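Local coordinates for protein putative NADPH:quinone oxidoreductase (Ralstonia eutropha, PDB 3IUP) that binds NADPH and probably uses it to reduce quinones, at residues Ala244-Gly249 / Val283-Gly288; Pro157-Gly162 / Gly307-Phe312; Val176-Ala181 / Val200-Lys205. One frame throughout, in Å; residues are numbered along the deposited sequence.

Contact 1: Ala244-Gly249 / Val283-Gly288. With NDP (NADPH dihydro-nicotinamide-adenine-dinucleotide phosphate), chain C.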
loop_
_atom_site.group_PDB
_atom_site.type_symbol
_atom_site.label_atom_id
_atom_site.label_comp_id
_atom_site.label_asym_id
_atom_site.label_seq_id
_atom_site.Cartn_x
_atom_site.Cartn_y
_atom_site.Cartn_z
ATOM N N ALA A 244 -5.701 5.983 -7.998
ATOM C CA ALA A 244 -4.825 7.080 -8.346
ATOM C C ALA A 244 -3.488 6.543 -8.759
ATOM O O ALA A 244 -2.964 5.585 -8.133
ATOM C CB ALA A 244 -4.617 8.066 -7.117
ATOM N N PHE A 245 -2.876 7.244 -9.707
ATOM C CA PHE A 245 -1.479 7.050 -10.038
ATOM C C PHE A 245 -0.704 8.293 -9.690
ATOM O O PHE A 245 -0.971 9.379 -10.257
ATOM C CB PHE A 245 -1.333 6.703 -11.495
ATOM C CG PHE A 245 -1.882 5.360 -11.824
ATOM C CD1 PHE A 245 -3.207 5.201 -12.062
ATOM C CD2 PHE A 245 -1.028 4.246 -11.848
ATOM C CE1 PHE A 245 -3.719 3.901 -12.323
ATOM C CE2 PHE A 245 -1.511 3.012 -12.086
ATOM C CZ PHE A 245 -2.832 2.830 -12.325
ATOM N N ASP A 246 0.195 8.143 -8.728
ATOM C CA ASP A 246 0.984 9.236 -8.203
ATOM C C ASP A 246 2.444 9.166 -8.677
ATOM O O ASP A 246 3.170 8.233 -8.351
ATOM C CB ASP A 246 0.915 9.241 -6.716
ATOM C CG ASP A 246 1.819 10.302 -6.090
ATOM O OD1 ASP A 246 1.880 11.436 -6.624
ATOM O OD2 ASP A 246 2.428 9.989 -5.067
ATOM N N ALA A 247 2.873 10.198 -9.389
ATOM C CA ALA A 247 4.227 10.275 -9.901
ATOM C C ALA A 247 5.178 10.844 -8.879
ATOM O O ALA A 247 6.404 10.742 -9.051
ATOM C CB ALA A 247 4.265 11.154 -11.183
ATOM N N THR A 248 4.632 11.447 -7.814
ATOM C CA THR A 248 5.467 12.130 -6.841
ATOM C C THR A 248 6.132 11.176 -5.864
ATOM O O THR A 248 7.357 11.215 -5.664
ATOM C CB THR A 248 4.725 13.272 -6.152
ATOM O OG1 THR A 248 3.682 12.789 -5.300
ATOM C CG2 THR A 248 4.162 14.230 -7.244
ATOM N N GLY A 249 5.325 10.280 -5.309
ATOM C CA GLY A 249 5.821 9.219 -4.447
ATOM C C GLY A 249 6.061 9.657 -3.018
ATOM O O GLY A 249 5.374 9.256 -2.054
ATOM N N VAL A 283 -3.845 3.708 -4.348
ATOM C CA VAL A 283 -2.866 4.677 -4.899
ATOM C C VAL A 283 -1.638 3.926 -5.324
ATOM O O VAL A 283 -1.032 3.243 -4.485
ATOM C CB VAL A 283 -2.486 5.765 -3.910
ATOM C CG1 VAL A 283 -1.342 6.674 -4.540
ATOM C CG2 VAL A 283 -3.715 6.612 -3.559
ATOM N N TYR A 284 -1.276 3.994 -6.598
ATOM C CA TYR A 284 -0.013 3.445 -7.079
ATOM C C TYR A 284 1.020 4.566 -7.159
ATOM O O TYR A 284 0.784 5.585 -7.815
ATOM C CB TYR A 284 -0.219 2.785 -8.401
ATOM C CG TYR A 284 -0.887 1.443 -8.284
ATOM C CD1 TYR A 284 -0.234 0.401 -7.677
ATOM C CD2 TYR A 284 -2.181 1.213 -8.812
ATOM C CE1 TYR A 284 -0.818 -0.852 -7.583
ATOM C CE2 TYR A 284 -2.773 -0.043 -8.727
ATOM C CZ TYR A 284 -2.085 -1.058 -8.098
ATOM O OH TYR A 284 -2.601 -2.325 -7.959
ATOM N N LEU A 285 2.165 4.363 -6.506
ATOM C CA LEU A 285 3.268 5.305 -6.598
ATOM C C LEU A 285 4.087 4.789 -7.788
ATOM O O LEU A 285 4.866 3.848 -7.649
ATOM C CB LEU A 285 4.066 5.345 -5.325
ATOM C CG LEU A 285 3.321 5.637 -4.034
ATOM C CD1 LEU A 285 4.287 5.838 -2.827
ATOM C CD2 LEU A 285 2.340 6.791 -4.161
ATOM N N TYR A 286 3.899 5.362 -8.964
ATOM C CA TYR A 286 4.564 4.887 -10.181
ATOM C C TYR A 286 5.774 5.766 -10.535
ATOM O O TYR A 286 6.501 5.485 -11.473
ATOM C CB TYR A 286 3.571 4.760 -11.360
ATOM C CG TYR A 286 3.325 6.056 -12.078
ATOM C CD1 TYR A 286 2.549 7.051 -11.510
ATOM C CD2 TYR A 286 3.866 6.283 -13.321
ATOM C CE1 TYR A 286 2.303 8.230 -12.175
ATOM C CE2 TYR A 286 3.654 7.471 -13.996
ATOM C CZ TYR A 286 2.902 8.454 -13.405
ATOM O OH TYR A 286 2.714 9.619 -14.109
ATOM N N GLY A 287 5.973 6.832 -9.786
ATOM C CA GLY A 287 7.170 7.650 -9.924
ATOM C C GLY A 287 7.669 8.075 -8.582
ATOM O O GLY A 287 7.039 7.857 -7.528
ATOM N N GLY A 288 8.828 8.688 -8.594
ATOM C CA GLY A 288 9.404 9.216 -7.391
ATOM C C GLY A 288 9.985 10.586 -7.579
ATOM O O GLY A 288 11.078 10.878 -7.045
HETATM P PA NDP C . 7.936 14.899 -17.802
HETATM O O1A NDP C . 7.297 15.154 -19.076
HETATM O O2A NDP C . 9.377 15.195 -17.644
HETATM O O5B NDP C . 7.071 15.805 -16.719
HETATM C C5B NDP C . 7.433 15.668 -15.341
HETATM C C4B NDP C . 6.422 16.397 -14.511
HETATM O O4B NDP C . 6.810 16.192 -13.183
HETATM C C3B NDP C . 6.393 17.910 -14.781
HETATM O O3B NDP C . 5.101 18.453 -14.956
HETATM C C2B NDP C . 6.994 18.512 -13.491
HETATM O O2B NDP C . 6.422 19.762 -13.105
HETATM C C1B NDP C . 6.647 17.429 -12.479
HETATM N N9A NDP C . 7.555 17.395 -11.326
HETATM C C8A NDP C . 8.932 17.349 -11.400
HETATM N N7A NDP C . 9.427 17.241 -10.155
HETATM C C5A NDP C . 8.373 17.203 -9.261
HETATM C C6A NDP C . 8.270 17.108 -7.859
HETATM N N6A NDP C . 9.333 17.109 -7.034
HETATM N N1A NDP C . 7.019 17.088 -7.278
HETATM C C2A NDP C . 5.886 17.192 -8.024
HETATM N N3A NDP C . 5.990 17.282 -9.393
HETATM C C4A NDP C . 7.201 17.290 -10.000
HETATM O O3 NDP C . 7.786 13.386 -17.254
HETATM P PN NDP C . 7.227 12.160 -18.043
HETATM O O1N NDP C . 5.919 12.372 -18.613
HETATM O O2N NDP C . 8.256 11.575 -18.968
HETATM O O5D NDP C . 7.065 11.106 -16.811
HETATM C C5D NDP C . 6.008 11.302 -15.858
HETATM C C4D NDP C . 6.215 10.372 -14.667
HETATM O O4D NDP C . 5.812 9.053 -15.094
HETATM C C3D NDP C . 7.655 10.270 -14.125
HETATM O O3D NDP C . 7.670 10.172 -12.715
HETATM C C2D NDP C . 8.114 8.949 -14.721
HETATM O O2D NDP C . 9.187 8.310 -14.047
HETATM C C1D NDP C . 6.808 8.159 -14.602
HETATM N N1N NDP C . 6.799 6.907 -15.394
HETATM C C2N NDP C . 6.784 5.752 -14.684
HETATM C C3N NDP C . 6.792 4.532 -15.307
HETATM C C7N NDP C . 6.637 3.257 -14.501
HETATM O O7N NDP C . 6.783 2.065 -15.205
HETATM N N7N NDP C . 6.403 3.215 -13.183
HETATM C C4N NDP C . 6.536 4.455 -16.762
HETATM C C5N NDP C . 6.547 5.793 -17.458
HETATM C C6N NDP C . 6.670 6.975 -16.738
HETATM P P2B NDP C . 7.370 21.043 -12.702
HETATM O O1X NDP C . 7.498 21.907 -13.964
HETATM O O2X NDP C . 8.745 20.621 -12.193
HETATM O O3X NDP C . 6.570 21.749 -11.597
#

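Contact 2: Pro157-Gly162 / Gly307-Phe312. With NDP (NADPH dihydro-nicotinamide-adenine-dinucleotide phosphate), chain C; EDO (1,2-ethanediol), chain E.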
loop_
_atom_site.group_PDB
_atom_site.type_symbol
_atom_site.label_atom_id
_atom_site.label_comp_id
_atom_site.label_asym_id
_atom_site.label_seq_id
_atom_site.Cartn_x
_atom_site.Cartn_y
_atom_site.Cartn_z
ATOM N N PRO A 157 3.340 6.120 -23.580
ATOM C CA PRO A 157 2.047 5.694 -24.085
ATOM C C PRO A 157 1.497 4.420 -23.420
ATOM O O PRO A 157 0.296 4.341 -23.130
ATOM C CB PRO A 157 2.307 5.497 -25.588
ATOM C CG PRO A 157 3.371 6.466 -25.911
ATOM C CD PRO A 157 4.283 6.444 -24.674
ATOM N N LEU A 158 2.346 3.422 -23.204
ATOM C CA LEU A 158 1.859 2.173 -22.655
ATOM C C LEU A 158 1.575 2.331 -21.180
ATOM O O LEU A 158 0.710 1.643 -20.665
ATOM C CB LEU A 158 2.795 1.000 -22.889
ATOM C CG LEU A 158 2.926 0.638 -24.350
ATOM C CD1 LEU A 158 4.036 -0.441 -24.542
ATOM C CD2 LEU A 158 1.578 0.221 -25.036
ATOM N N THR A 159 2.309 3.200 -20.489
ATOM C CA THR A 159 2.025 3.449 -19.092
ATOM C C THR A 159 0.685 4.139 -18.981
ATOM O O THR A 159 -0.112 3.773 -18.117
ATOM C CB THR A 159 3.140 4.233 -18.426
ATOM O OG1 THR A 159 4.355 3.463 -18.499
ATOM C CG2 THR A 159 2.859 4.554 -16.959
ATOM N N ALA A 160 0.424 5.126 -19.829
ATOM C CA ALA A 160 -0.862 5.833 -19.773
ATOM C C ALA A 160 -1.992 4.860 -20.043
ATOM O O ALA A 160 -2.986 4.827 -19.313
ATOM C CB ALA A 160 -0.898 7.004 -20.731
ATOM N N LEU A 161 -1.852 4.060 -21.089
ATOM C CA LEU A 161 -2.854 3.037 -21.341
ATOM C C LEU A 161 -2.923 2.035 -20.195
ATOM O O LEU A 161 -4.017 1.553 -19.842
ATOM C CB LEU A 161 -2.556 2.321 -22.665
ATOM C CG LEU A 161 -2.806 3.193 -23.888
ATOM C CD1 LEU A 161 -2.159 2.520 -25.093
ATOM C CD2 LEU A 161 -4.315 3.441 -24.105
ATOM N N GLY A 162 -1.798 1.692 -19.614
ATOM C CA GLY A 162 -1.785 0.769 -18.512
ATOM C C GLY A 162 -2.468 1.241 -17.254
ATOM O O GLY A 162 -2.988 0.440 -16.485
ATOM N N GLY A 307 0.885 1.222 -3.315
ATOM C CA GLY A 307 2.058 0.398 -3.659
ATOM C C GLY A 307 2.758 0.847 -4.912
ATOM O O GLY A 307 2.310 1.776 -5.558
ATOM N N GLY A 308 3.859 0.170 -5.279
ATOM C CA GLY A 308 4.561 0.495 -6.507
ATOM C C GLY A 308 3.865 -0.026 -7.744
ATOM O O GLY A 308 3.003 -0.918 -7.631
ATOM N N TRP A 309 4.168 0.550 -8.913
ATOM C CA TRP A 309 3.630 0.128 -10.196
ATOM C C TRP A 309 4.702 0.337 -11.248
ATOM O O TRP A 309 5.288 1.419 -11.339
ATOM C CB TRP A 309 2.356 0.938 -10.545
ATOM C CG TRP A 309 1.563 0.489 -11.711
ATOM C CD1 TRP A 309 0.384 -0.177 -11.670
ATOM C CD2 TRP A 309 1.888 0.642 -13.097
ATOM N NE1 TRP A 309 -0.074 -0.402 -12.909
ATOM C CE2 TRP A 309 0.841 0.075 -13.820
ATOM C CE3 TRP A 309 2.933 1.251 -13.789
ATOM C CZ2 TRP A 309 0.787 0.098 -15.195
ATOM C CZ3 TRP A 309 2.905 1.256 -15.148
ATOM C CH2 TRP A 309 1.834 0.672 -15.858
ATOM N N LEU A 310 4.986 -0.718 -11.994
ATOM C CA LEU A 310 5.953 -0.661 -13.088
ATOM C C LEU A 310 5.417 -1.192 -14.407
ATOM O O LEU A 310 4.690 -2.193 -14.465
ATOM C CB LEU A 310 7.200 -1.460 -12.701
ATOM C CG LEU A 310 8.317 -0.826 -11.892
ATOM C CD1 LEU A 310 9.352 -1.948 -11.589
ATOM C CD2 LEU A 310 8.949 0.330 -12.662
ATOM N N LEU A 311 5.833 -0.564 -15.508
ATOM C CA LEU A 311 5.289 -0.890 -16.818
ATOM C C LEU A 311 5.547 -2.350 -17.216
ATOM O O LEU A 311 4.633 -3.035 -17.707
ATOM C CB LEU A 311 5.876 0.042 -17.914
ATOM C CG LEU A 311 5.379 -0.197 -19.351
ATOM C CD1 LEU A 311 3.846 -0.058 -19.551
ATOM C CD2 LEU A 311 6.152 0.737 -20.362
ATOM N N PHE A 312 6.774 -2.811 -17.033
ATOM C CA PHE A 312 7.138 -4.142 -17.585
ATOM C C PHE A 312 6.426 -5.289 -16.877
ATOM O O PHE A 312 5.870 -6.128 -17.547
ATOM C CB PHE A 312 8.640 -4.340 -17.690
ATOM C CG PHE A 312 9.218 -3.760 -18.956
ATOM C CD1 PHE A 312 9.130 -2.403 -19.213
ATOM C CD2 PHE A 312 9.856 -4.578 -19.903
ATOM C CE1 PHE A 312 9.651 -1.850 -20.369
ATOM C CE2 PHE A 312 10.400 -4.029 -21.075
ATOM C CZ PHE A 312 10.286 -2.667 -21.305
HETATM P PA NDP C . 7.936 14.899 -17.802
HETATM O O1A NDP C . 7.297 15.154 -19.076
HETATM O O2A NDP C . 9.377 15.195 -17.644
HETATM O O5B NDP C . 7.071 15.805 -16.719
HETATM C C5B NDP C . 7.433 15.668 -15.341
HETATM C C4B NDP C . 6.422 16.397 -14.511
HETATM O O4B NDP C . 6.810 16.192 -13.183
HETATM C C3B NDP C . 6.393 17.910 -14.781
HETATM O O3B NDP C . 5.101 18.453 -14.956
HETATM C C2B NDP C . 6.994 18.512 -13.491
HETATM O O2B NDP C . 6.422 19.762 -13.105
HETATM C C1B NDP C . 6.647 17.429 -12.479
HETATM N N9A NDP C . 7.555 17.395 -11.326
HETATM C C8A NDP C . 8.932 17.349 -11.400
HETATM N N7A NDP C . 9.427 17.241 -10.155
HETATM C C5A NDP C . 8.373 17.203 -9.261
HETATM C C6A NDP C . 8.270 17.108 -7.859
HETATM N N6A NDP C . 9.333 17.109 -7.034
HETATM N N1A NDP C . 7.019 17.088 -7.278
HETATM C C2A NDP C . 5.886 17.192 -8.024
HETATM N N3A NDP C . 5.990 17.282 -9.393
HETATM C C4A NDP C . 7.201 17.290 -10.000
HETATM O O3 NDP C . 7.786 13.386 -17.254
HETATM P PN NDP C . 7.227 12.160 -18.043
HETATM O O1N NDP C . 5.919 12.372 -18.613
HETATM O O2N NDP C . 8.256 11.575 -18.968
HETATM O O5D NDP C . 7.065 11.106 -16.811
HETATM C C5D NDP C . 6.008 11.302 -15.858
HETATM C C4D NDP C . 6.215 10.372 -14.667
HETATM O O4D NDP C . 5.812 9.053 -15.094
HETATM C C3D NDP C . 7.655 10.270 -14.125
HETATM O O3D NDP C . 7.670 10.172 -12.715
HETATM C C2D NDP C . 8.114 8.949 -14.721
HETATM O O2D NDP C . 9.187 8.310 -14.047
HETATM C C1D NDP C . 6.808 8.159 -14.602
HETATM N N1N NDP C . 6.799 6.907 -15.394
HETATM C C2N NDP C . 6.784 5.752 -14.684
HETATM C C3N NDP C . 6.792 4.532 -15.307
HETATM C C7N NDP C . 6.637 3.257 -14.501
HETATM O O7N NDP C . 6.783 2.065 -15.205
HETATM N N7N NDP C . 6.403 3.215 -13.183
HETATM C C4N NDP C . 6.536 4.455 -16.762
HETATM C C5N NDP C . 6.547 5.793 -17.458
HETATM C C6N NDP C . 6.670 6.975 -16.738
HETATM P P2B NDP C . 7.370 21.043 -12.702
HETATM O O1X NDP C . 7.498 21.907 -13.964
HETATM O O2X NDP C . 8.745 20.621 -12.193
HETATM O O3X NDP C . 6.570 21.749 -11.597
HETATM C C1 EDO E . 2.096 -3.643 -12.416
HETATM O O1 EDO E . 1.650 -5.005 -12.251
HETATM C C2 EDO E . 2.629 -3.177 -11.079
HETATM O O2 EDO E . 4.065 -3.221 -11.029
#

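Contact 3: Val176-Ala181 / Val200-Lys205. With NDP (NADPH dihydro-nicotinamide-adenine-dinucleotide phosphate), chain C.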
loop_
_atom_site.group_PDB
_atom_site.type_symbol
_atom_site.label_atom_id
_atom_site.label_comp_id
_atom_site.label_asym_id
_atom_site.label_seq_id
_atom_site.Cartn_x
_atom_site.Cartn_y
_atom_site.Cartn_z
ATOM N N VAL A 176 -7.493 9.097 -10.864
ATOM C CA VAL A 176 -6.723 10.271 -10.522
ATOM C C VAL A 176 -5.285 10.116 -11.003
ATOM O O VAL A 176 -4.664 9.027 -10.860
ATOM C CB VAL A 176 -6.739 10.446 -9.045
ATOM C CG1 VAL A 176 -5.944 11.783 -8.575
ATOM C CG2 VAL A 176 -8.207 10.414 -8.506
ATOM N N HIS A 177 -4.691 11.214 -11.488
ATOM C CA HIS A 177 -3.306 11.198 -11.925
ATOM C C HIS A 177 -2.599 12.473 -11.454
ATOM O O HIS A 177 -3.121 13.558 -11.646
ATOM C CB HIS A 177 -3.217 11.031 -13.438
ATOM C CG HIS A 177 -1.821 10.922 -13.946
ATOM N ND1 HIS A 177 -1.328 11.735 -14.936
ATOM C CD2 HIS A 177 -0.777 10.165 -13.522
ATOM C CE1 HIS A 177 -0.055 11.439 -15.143
ATOM N NE2 HIS A 177 0.315 10.512 -14.284
ATOM N N THR A 178 -1.440 12.327 -10.843
ATOM C CA THR A 178 -0.660 13.453 -10.336
ATOM C C THR A 178 0.492 13.819 -11.295
ATOM O O THR A 178 0.805 13.096 -12.238
ATOM C CB THR A 178 -0.134 13.244 -8.935
ATOM O OG1 THR A 178 0.985 12.328 -8.955
ATOM C CG2 THR A 178 -1.240 12.710 -7.982
ATOM N N ALA A 179 1.121 14.954 -11.006
ATOM C CA ALA A 179 2.096 15.584 -11.905
ATOM C C ALA A 179 1.535 15.559 -13.334
ATOM O O ALA A 179 2.241 15.273 -14.292
ATOM C CB ALA A 179 3.465 14.899 -11.789
ATOM N N ALA A 180 0.259 15.933 -13.450
ATOM C CA ALA A 180 -0.568 15.646 -14.626
ATOM C C ALA A 180 -0.159 16.467 -15.872
ATOM O O ALA A 180 -0.546 16.138 -16.976
ATOM C CB ALA A 180 -2.016 15.836 -14.350
ATOM N N ALA A 181 0.658 17.506 -15.678
ATOM C CA ALA A 181 1.167 18.301 -16.826
ATOM C C ALA A 181 2.431 17.698 -17.406
ATOM O O ALA A 181 3.017 18.243 -18.361
ATOM C CB ALA A 181 1.396 19.766 -16.408
ATOM N N VAL A 200 -9.368 12.826 -12.771
ATOM C CA VAL A 200 -8.982 13.979 -12.003
ATOM C C VAL A 200 -7.508 14.180 -12.168
ATOM O O VAL A 200 -6.697 13.310 -11.801
ATOM C CB VAL A 200 -9.347 13.855 -10.524
ATOM C CG1 VAL A 200 -8.819 15.084 -9.691
ATOM C CG2 VAL A 200 -10.884 13.567 -10.331
ATOM N N ASN A 201 -7.132 15.337 -12.710
ATOM C CA ASN A 201 -5.727 15.700 -12.896
ATOM C C ASN A 201 -5.273 16.554 -11.734
ATOM O O ASN A 201 -5.979 17.482 -11.358
ATOM C CB ASN A 201 -5.557 16.531 -14.180
ATOM C CG ASN A 201 -5.913 15.774 -15.421
ATOM O OD1 ASN A 201 -5.096 15.009 -15.907
ATOM N ND2 ASN A 201 -7.135 15.968 -15.964
ATOM N N ILE A 202 -4.136 16.211 -11.161
ATOM C CA ILE A 202 -3.521 16.993 -10.088
ATOM C C ILE A 202 -2.191 17.522 -10.546
ATOM O O ILE A 202 -1.362 16.781 -11.057
ATOM C CB ILE A 202 -3.368 16.180 -8.795
ATOM C CG1 ILE A 202 -4.741 15.768 -8.282
ATOM C CG2 ILE A 202 -2.623 17.005 -7.742
ATOM C CD1 ILE A 202 -4.751 14.765 -7.086
ATOM N N VAL A 203 -1.991 18.833 -10.374
ATOM C CA VAL A 203 -0.744 19.501 -10.756
ATOM C C VAL A 203 -0.163 20.241 -9.556
ATOM O O VAL A 203 -0.794 20.291 -8.497
ATOM C CB VAL A 203 -0.982 20.491 -11.933
ATOM C CG1 VAL A 203 -1.482 19.761 -13.176
ATOM C CG2 VAL A 203 -1.967 21.604 -11.509
ATOM N N ARG A 204 1.002 20.851 -9.707
ATOM C CA ARG A 204 1.598 21.593 -8.591
ATOM C C ARG A 204 1.757 23.075 -8.769
ATOM O O ARG A 204 2.208 23.744 -7.843
ATOM C CB ARG A 204 2.916 20.968 -8.149
ATOM C CG ARG A 204 4.083 21.203 -9.050
ATOM C CD ARG A 204 5.364 20.853 -8.242
ATOM N NE ARG A 204 6.586 20.870 -9.037
ATOM C CZ ARG A 204 7.805 20.609 -8.538
ATOM N NH1 ARG A 204 7.971 20.335 -7.228
ATOM N NH2 ARG A 204 8.878 20.629 -9.324
ATOM N N LYS A 205 1.386 23.582 -9.943
ATOM C CA LYS A 205 1.543 25.011 -10.291
ATOM C C LYS A 205 0.266 25.340 -11.069
ATOM O O LYS A 205 -0.196 24.548 -11.895
ATOM C CB LYS A 205 2.785 25.288 -11.175
ATOM C CG LYS A 205 4.145 25.173 -10.503
ATOM C CD LYS A 205 5.331 25.492 -11.456
ATOM C CE LYS A 205 6.735 25.399 -10.763
ATOM N NZ LYS A 205 7.306 24.012 -10.448
HETATM P PA NDP C . 7.936 14.899 -17.802
HETATM O O1A NDP C . 7.297 15.154 -19.076
HETATM O O2A NDP C . 9.377 15.195 -17.644
HETATM O O5B NDP C . 7.071 15.805 -16.719
HETATM C C5B NDP C . 7.433 15.668 -15.341
HETATM C C4B NDP C . 6.422 16.397 -14.511
HETATM O O4B NDP C . 6.810 16.192 -13.183
HETATM C C3B NDP C . 6.393 17.910 -14.781
HETATM O O3B NDP C . 5.101 18.453 -14.956
HETATM C C2B NDP C . 6.994 18.512 -13.491
HETATM O O2B NDP C . 6.422 19.762 -13.105
HETATM C C1B NDP C . 6.647 17.429 -12.479
HETATM N N9A NDP C . 7.555 17.395 -11.326
HETATM C C8A NDP C . 8.932 17.349 -11.400
HETATM N N7A NDP C . 9.427 17.241 -10.155
HETATM C C5A NDP C . 8.373 17.203 -9.261
HETATM C C6A NDP C . 8.270 17.108 -7.859
HETATM N N6A NDP C . 9.333 17.109 -7.034
HETATM N N1A NDP C . 7.019 17.088 -7.278
HETATM C C2A NDP C . 5.886 17.192 -8.024
HETATM N N3A NDP C . 5.990 17.282 -9.393
HETATM C C4A NDP C . 7.201 17.290 -10.000
HETATM O O3 NDP C . 7.786 13.386 -17.254
HETATM P PN NDP C . 7.227 12.160 -18.043
HETATM O O1N NDP C . 5.919 12.372 -18.613
HETATM O O2N NDP C . 8.256 11.575 -18.968
HETATM O O5D NDP C . 7.065 11.106 -16.811
HETATM C C5D NDP C . 6.008 11.302 -15.858
HETATM C C4D NDP C . 6.215 10.372 -14.667
HETATM O O4D NDP C . 5.812 9.053 -15.094
HETATM C C3D NDP C . 7.655 10.270 -14.125
HETATM O O3D NDP C . 7.670 10.172 -12.715
HETATM C C2D NDP C . 8.114 8.949 -14.721
HETATM O O2D NDP C . 9.187 8.310 -14.047
HETATM C C1D NDP C . 6.808 8.159 -14.602
HETATM N N1N NDP C . 6.799 6.907 -15.394
HETATM C C2N NDP C . 6.784 5.752 -14.684
HETATM C C3N NDP C . 6.792 4.532 -15.307
HETATM C C7N NDP C . 6.637 3.257 -14.501
HETATM O O7N NDP C . 6.783 2.065 -15.205
HETATM N N7N NDP C . 6.403 3.215 -13.183
HETATM C C4N NDP C . 6.536 4.455 -16.762
HETATM C C5N NDP C . 6.547 5.793 -17.458
HETATM C C6N NDP C . 6.670 6.975 -16.738
HETATM P P2B NDP C . 7.370 21.043 -12.702
HETATM O O1X NDP C . 7.498 21.907 -13.964
HETATM O O2X NDP C . 8.745 20.621 -12.193
HETATM O O3X NDP C . 6.570 21.749 -11.597
HETATM O O HOH W 1 -3.182 13.198 -16.545
#

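Contact 1: Ala244-Gly249 / Val283-Gly288
Phe245 lies beside Tyr284 in the middle of two paired parallel strand ends, 244-246 and 283-285, of the beta-alpha-beta unit through helix 253-266 in the nucleotide-binding sheet. Backbone bonds set the register: Tyr284 N gives to Ala244 O, and Asp246 N to Tyr284 O at 2.8 Å. Beyond them Asp246 O takes Tyr286 N from above its carbonyl plane and, weakly, Gly287 N.

Aromatic packing fills one face. The Phe245 and Tyr284 side chains point the same way, their planes 27° apart but slid until the rings barely overlap; CE2 of Phe245 reaches CD2 of Tyr284 at 3.8 Å. The Tyr284 hydroxyl bonds to Glu170. Tyr286 has its ring between backbone N and carbonyl carbon (chi1 83°), which lays CE1 near Ala247 CB (3.7 Å) while CD2, on the other side of the ring, lies near NADPH C2N.

Polar grip belongs to Asp246 on the other face. Its OD1 receives Thr248 OG1 on the syn lone pair (2.6 Å), and Thr248 N, from above the carboxylate plane, closes an Asx turn; Thr178 OG1 also bonds OD1, and OD2 takes Gly249 N beside Leu285 CD2.

Tyr286 O accepts the carboxamide N7N of NADPH at 2.8 Å, and the Tyr286 hydroxyl bonds to His177 NE2. With several donors around it, buried Asp246 is probably ionised, holding its turn in shape beside the cofactor.

Contact 2: Pro157-Gly162 / Gly307-Phe312
Thr159 and Leu311 meet beside the nicotinamide of NADPH, and what is unusual is that helix 155-169 and the turn after strand 304-308 share no direct hydrogen bond here: the cofactor's carboxamide does much of the polar work. Its N7N gives a bond to Trp309 O (2.8 Å), and its O7N accepts from Leu311 N at the start of helix 311-318, so both ends of the amide are held and its rotation is fixed.

Between the segments the packing is apolar. Trp309, with CG anti to its own N (chi1 -171°), extends its six-membered ring toward the helix, where CZ3 meets Thr159 CG2 at 3.8 Å and CZ2 approaches Gly162 O. Leu311 CD1 rests on Leu158 CB at 3.7 Å. Thr159 OG1, bonded to Val155 O, sits 3.0 Å from C4N of NADPH. An ethanediol, probably from the crystallisation liquor, lies over one face of the indole; Trp309 NE1 bonds to Thr166.

Thr159 thus touches the carbon from which a reduced nicotinamide gives its hydride, while Leu311 and Trp309 hold the carboxamide. The chemistry implies a ring set by two hydrogen bonds to its carboxamide against a largely apolar wall.

Contact 3: Val176-Ala181 / Val200-Lys205
Val176 overlaps Ile202 obliquely, its CG1 meeting CD1 of Ile202 at 3.5 Å, in the first beta-alpha-beta unit of a Rossmann-type nucleotide-binding sheet: strand 175-177, helix 183-195 and strand 199-203. Val176 also lies alongside Val200 on one face of the sheet, with CG2 near Val200 CB, and helix 228-239 packs against both valines there. Separately, Thr178 CG2 lies beside Ile202.

The strands run parallel. His177 N bonds to Val200 O, and Ile202 N to His177 O at 2.9 Å. One step on, the chain of 176-181 turns out of the sheet: Ala179 has a left-handed backbone conformation (phi 45°, psi 46°), and it is Ala180 N that reaches Ile202 O (3.0 Å), from a position tilted 27° from the carbonyl plane. Ala180 CB packs against the side chain of Asn201 and, more loosely, against Val203 CG1.

His177 and Asn201 point to the opposite face. A water lies in the plane of the His177 ring at its edge, 2.9 Å from ND1, and donates to Asn201 OD1, bridging the two strands; Tyr286 is the second partner of the imidazole, and Asn201 ND2 is taken by His219 O.

Past the strand end the contact becomes a cofactor site. Ala179 CB borders the adenosine ribose. Arg204, extended from CG to NE, lays one face of its guanidinium over the adenine, near C5A and C6A, and turns its edge to the 2'-phosphate, NH2 bonding O2X. That two-fold use of one arginine suits NADPH, whose 2'-phosphate distinguishes it from NADH. Lys205, bent at its last torsion (chi4 74°), brings NZ to 2.6 Å from phosphate O3X, the oxygen that Arg204 NE also grips at 2.7 Å.

How the contacts relate
All three contacts are buried in the nucleotide-binding domain and touch the same NADPH: contact 2 at the nicotinamide, contact 3 at the adenine and 2'-phosphate, while contact 1 spans from the nicotinamide to the adenine. Contacts 1 and 3 each pair neighbouring parallel strands of one sheet and share a seam, where Tyr286 and Asp246 face His177 and Thr178. Contact 2 instead sets a helix against the turn after strand 304-308, which borders contact 1 through Leu285 N and Gly307 O (2.8 Å). Chemistry follows place: apolar packing and backbone hydrogen bonds at the nicotinamide, an Asx turn in contact 1, and cationic side chains at the phosphate end, while contacts 1 and 2 also touch the second subunit.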